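Local coordinates for protein putative methylase (PDB 3LDU) that binds GTP and is probably a methyltransferase that modifies guanines of ribosomal RNA, at residues A[270-274]-A[287-291]. Residues are numbered along the deposited sequence; the frame is centred on the assembly and turned at random.
With GTP (guanosine-5'-triphosphate), chain B.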
ATOM      1  N   ILE A 270     -11.874 -10.355  17.144  1.00 22.06           N
ATOM      2  CA  ILE A 270     -10.708 -10.932  17.809  1.00 25.41           C
ATOM      3  C   ILE A 270     -10.396 -12.331  17.258  1.00 26.32           C
ATOM      4  O   ILE A 270      -9.232 -12.671  17.012  1.00 24.49           O
ATOM      5  CB  ILE A 270     -10.896 -10.986  19.340  1.00 21.96           C
ATOM      6  CG1 ILE A 270     -11.014  -9.568  19.907  1.00 23.76           C
ATOM      7  CG2 ILE A 270      -9.753 -11.755  20.005  1.00 23.81           C
ATOM      8  CD1 ILE A 270      -9.860  -8.675  19.531  1.00 20.39           C
ATOM      9  N   ASP A 271     -11.432 -13.138  17.051  1.00 22.01           N
ATOM     10  CA  ASP A 271     -11.231 -14.473  16.489  1.00 23.70           C
ATOM     11  C   ASP A 271     -10.580 -14.361  15.109  1.00 25.58           C
ATOM     12  O   ASP A 271      -9.683 -15.135  14.771  1.00 24.32           O
ATOM     13  CB  ASP A 271     -12.564 -15.215  16.360  1.00 27.36           C
ATOM     14  CG  ASP A 271     -13.125 -15.664  17.699  1.00 37.62           C
ATOM     15  OD1 ASP A 271     -12.345 -15.812  18.662  1.00 33.42           O
ATOM     16  OD2 ASP A 271     -14.351 -15.877  17.780  1.00 35.87           O
ATOM     17  N   ILE A 272     -11.058 -13.402  14.319  1.00 23.00           N
ATOM     18  CA  ILE A 272     -10.574 -13.206  12.960  1.00 27.41           C
ATOM     19  C   ILE A 272      -9.140 -12.707  13.006  1.00 22.55           C
ATOM     20  O   ILE A 272      -8.292 -13.154  12.228  1.00 23.85           O
ATOM     21  CB  ILE A 272     -11.467 -12.206  12.180  1.00 29.33           C
ATOM     22  CG1 ILE A 272     -12.836 -12.838  11.887  1.00 31.72           C
ATOM     23  CG2 ILE A 272     -10.788 -11.760  10.879  1.00 28.40           C
ATOM     24  CD1 ILE A 272     -13.855 -11.879  11.276  1.00 30.21           C
ATOM     25  N   ALA A 273      -8.882 -11.771  13.914  1.00 20.63           N
ATOM     26  CA  ALA A 273      -7.553 -11.193  14.055  1.00 19.91           C
ATOM     27  C   ALA A 273      -6.533 -12.282  14.379  1.00 19.92           C
ATOM     28  O   ALA A 273      -5.446 -12.307  13.797  1.00 19.71           O
ATOM     29  CB  ALA A 273      -7.545 -10.104  15.151  1.00 19.34           C
ATOM     30  N   ARG A 274      -6.871 -13.165  15.318  1.00 19.87           N
ATOM     31  CA  ARG A 274      -5.995 -14.291  15.652  1.00 20.89           C
ATOM     32  C   ARG A 274      -5.726 -15.183  14.437  1.00 23.72           C
ATOM     33  O   ARG A 274      -4.585 -15.565  14.180  1.00 25.79           O
ATOM     34  CB  ARG A 274      -6.577 -15.111  16.797  1.00 22.54           C
ATOM     35  CG  ARG A 274      -6.615 -14.324  18.103  1.00 19.27           C
ATOM     36  CD  ARG A 274      -7.231 -15.158  19.208  1.00 23.85           C
ATOM     37  NE  ARG A 274      -7.047 -14.543  20.519  1.00 25.66           N
ATOM     38  CZ  ARG A 274      -7.586 -15.017  21.639  1.00 27.82           C
ATOM     39  NH1 ARG A 274      -8.344 -16.103  21.585  1.00 26.87           N
ATOM     40  NH2 ARG A 274      -7.376 -14.407  22.809  1.00 24.53           N
ATOM     41  N   GLU A 287      -0.758 -10.473  20.820  1.00 21.67           N
ATOM     42  CA  GLU A 287      -1.794 -11.061  21.653  1.00 25.32           C
ATOM     43  C   GLU A 287      -3.068 -10.227  21.511  1.00 23.39           C
ATOM     44  O   GLU A 287      -3.062  -9.026  21.780  1.00 24.06           O
ATOM     45  CB  GLU A 287      -1.333 -11.131  23.109  1.00 30.61           C
ATOM     46  CG  GLU A 287      -2.402 -11.613  24.060  1.00 39.55           C
ATOM     47  CD  GLU A 287      -1.910 -11.682  25.496  1.00 42.98           C
ATOM     48  OE1 GLU A 287      -0.812 -12.237  25.719  1.00 45.71           O
ATOM     49  OE2 GLU A 287      -2.628 -11.189  26.394  1.00 40.41           O
ATOM     50  N   PHE A 288      -4.141 -10.873  21.064  1.00 23.21           N
ATOM     51  CA  PHE A 288      -5.426 -10.224  20.827  1.00 24.98           C
ATOM     52  C   PHE A 288      -6.392 -10.704  21.901  1.00 25.07           C
ATOM     53  O   PHE A 288      -6.407 -11.893  22.226  1.00 26.05           O
ATOM     54  CB  PHE A 288      -6.011 -10.657  19.481  1.00 22.69           C
ATOM     55  CG  PHE A 288      -5.255 -10.160  18.268  1.00 20.11           C
ATOM     56  CD1 PHE A 288      -5.363  -8.835  17.854  1.00 19.38           C
ATOM     57  CD2 PHE A 288      -4.502 -11.032  17.509  1.00 27.30           C
ATOM     58  CE1 PHE A 288      -4.691  -8.382  16.706  1.00 22.79           C
ATOM     59  CE2 PHE A 288      -3.838 -10.591  16.370  1.00 26.06           C
ATOM     60  CZ  PHE A 288      -3.931  -9.263  15.976  1.00 25.11           C
ATOM     61  N   ASN A 289      -7.188  -9.785  22.441  1.00 23.06           N
ATOM     62  CA  ASN A 289      -8.171 -10.099  23.484  1.00 27.30           C
ATOM     63  C   ASN A 289      -9.413  -9.228  23.348  1.00 27.62           C
ATOM     64  O   ASN A 289      -9.340  -8.098  22.866  1.00 22.55           O
ATOM     65  CB  ASN A 289      -7.584  -9.856  24.880  1.00 32.48           C
ATOM     66  CG  ASN A 289      -6.575 -10.908  25.288  1.00 34.28           C
ATOM     67  OD1 ASN A 289      -6.903 -12.091  25.409  1.00 34.27           O
ATOM     68  ND2 ASN A 289      -5.335 -10.479  25.511  1.00 38.13           N
ATOM     69  N   VAL A 290     -10.553  -9.745  23.788  1.00 25.94           N
ATOM     70  CA  VAL A 290     -11.712  -8.879  23.975  1.00 25.15           C
ATOM     71  C   VAL A 290     -11.382  -7.898  25.094  1.00 28.43           C
ATOM     72  O   VAL A 290     -10.868  -8.282  26.139  1.00 27.47           O
ATOM     73  CB  VAL A 290     -12.977  -9.694  24.316  1.00 27.14           C
ATOM     74  CG1 VAL A 290     -14.138  -8.772  24.667  1.00 23.36           C
ATOM     75  CG2 VAL A 290     -13.343 -10.586  23.140  1.00 31.33           C
ATOM     76  N   GLY A 291     -11.638  -6.616  24.847  1.00 23.74           N
ATOM     77  CA  GLY A 291     -11.389  -5.577  25.829  1.00 27.38           C
ATOM     78  C   GLY A 291     -12.014  -4.268  25.386  1.00 28.80           C
ATOM     79  O   GLY A 291     -12.316  -4.082  24.205  1.00 25.96           O
TER
HETATM   80  PG  GTP B 383      -8.803  -3.049  11.137  0.70 67.03           P
HETATM   81  O1G GTP B 383      -7.726  -3.100  12.199  0.70 70.63           O
HETATM   82  O2G GTP B 383      -8.143  -2.845   9.800  0.70 65.55           O
HETATM   83  O3G GTP B 383      -9.568  -4.350  11.071  0.70 62.43           O
HETATM   84  O3B GTP B 383      -9.797  -1.817  11.483  0.70 73.72           O
HETATM   85  PB  GTP B 383     -11.290  -2.111  12.027  0.70 99.85           P
HETATM   86  O1B GTP B 383     -12.237  -1.992  10.858  0.70 98.87           O
HETATM   87  O2B GTP B 383     -11.394  -3.493  12.613  0.70102.45           O
HETATM   88  O3A GTP B 383     -11.702  -1.001  13.127  0.70 44.75           O
HETATM   89  PA  GTP B 383     -13.186  -0.369  12.970  0.70 39.98           P
HETATM   90  O1A GTP B 383     -14.162  -1.500  12.731  0.70 59.58           O
HETATM   91  O2A GTP B 383     -13.235   0.607  11.818  0.70 55.74           O
HETATM   92  O5' GTP B 383     -13.588   0.327  14.359  0.90 50.49           O
HETATM   93  C5' GTP B 383     -12.701   0.142  15.417  0.90 48.50           C
HETATM   94  C4' GTP B 383     -13.118  -1.115  16.170  0.90 43.60           C
HETATM   95  O4' GTP B 383     -13.328  -0.704  17.492  0.90 43.80           O
HETATM   96  C3' GTP B 383     -14.418  -1.797  15.736  0.90 34.80           C
HETATM   97  O3' GTP B 383     -14.106  -3.129  15.386  0.90 32.86           O
HETATM   98  C2' GTP B 383     -15.327  -1.800  16.962  0.90 35.36           C
HETATM   99  O2' GTP B 383     -15.863  -3.076  17.254  0.90 33.59           O
HETATM  100  C1' GTP B 383     -14.356  -1.468  18.067  0.90 36.80           C
HETATM  101  N9  GTP B 383     -14.887  -0.676  19.183  0.90 29.38           N
HETATM  102  C8  GTP B 383     -15.914   0.228  19.248  0.90 30.85           C
HETATM  103  N7  GTP B 383     -15.968   0.689  20.527  0.90 34.27           N
HETATM  104  C5  GTP B 383     -14.998   0.081  21.257  0.90 33.33           C
HETATM  105  C6  GTP B 383     -14.610   0.174  22.590  0.90 38.65           C
HETATM  106  O6  GTP B 383     -15.194   0.931  23.381  0.90 36.72           O
HETATM  107  N1  GTP B 383     -13.550  -0.601  23.015  0.90 34.03           N
HETATM  108  C2  GTP B 383     -12.887  -1.449  22.146  0.90 32.61           C
HETATM  109  N2  GTP B 383     -11.868  -2.159  22.601  0.90 30.66           N
HETATM  110  N3  GTP B 383     -13.274  -1.557  20.812  0.90 25.23           N
HETATM  111  C4  GTP B 383     -14.313  -0.783  20.406  0.90 33.81           C
HETATM  112  O   HOH W   1      -3.812 -13.601  20.469  1.00 28.92           O
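Ile270 and Phe288 have the nearest CA atoms across the helical turn 270-274 and the edge strand 287-290, 6.1 Å apart. The two axes run almost antiparallel, at 170°, and come within 8.1 Å of each other. Packing centres on the buried Phe288 ring: chi1 (-68°) puts CG beside the backbone N and anti to the carbonyl carbon, and the second torsion, roughly perpendicular, turns one face of the ring to the helix. Ala273 CB sits squarely over that face, 3.6 Å from the ring centroid in a CH-pi contact. Ile270 divides its branches along the strand: CG2 packs on Phe288 CB, CD1 meets the Asn289 carbonyl, and CG1 lies 4.1 Å from Val290 CG2. Helix and strand belong to the beta-alpha-beta unit 260-264, 267-280, 286-290 of a Rossmann-like methyltransferase domain, in which strand 286-290 borders the sheet and pairs in parallel with strand 260-264. Just past the strand end, Gly291 belongs to the GTP pocket, and Ile270 also touches Asp264, which hydrogen-bonds the nucleotide. At the more exposed margin, Arg274 stretches past Phe288, extended from CG to NE, and its guanidinium grips the Phe288 carbonyl oxygen. The bond from NH2 to Phe288 O is 2.8 Å with an N-H...O angle of 149°, whereas that from NE is weak. Ile270 CG2 covers the rim of one guanidinium face. A water accepts from Phe288 N at 2.8 Å and weakly from Arg274 NE, linking strand and side chain a second time. Asn289 is turned along the strand, its ND2 donating in the amide plane to the anti lone pair of Glu287 OE2 (2.9 Å).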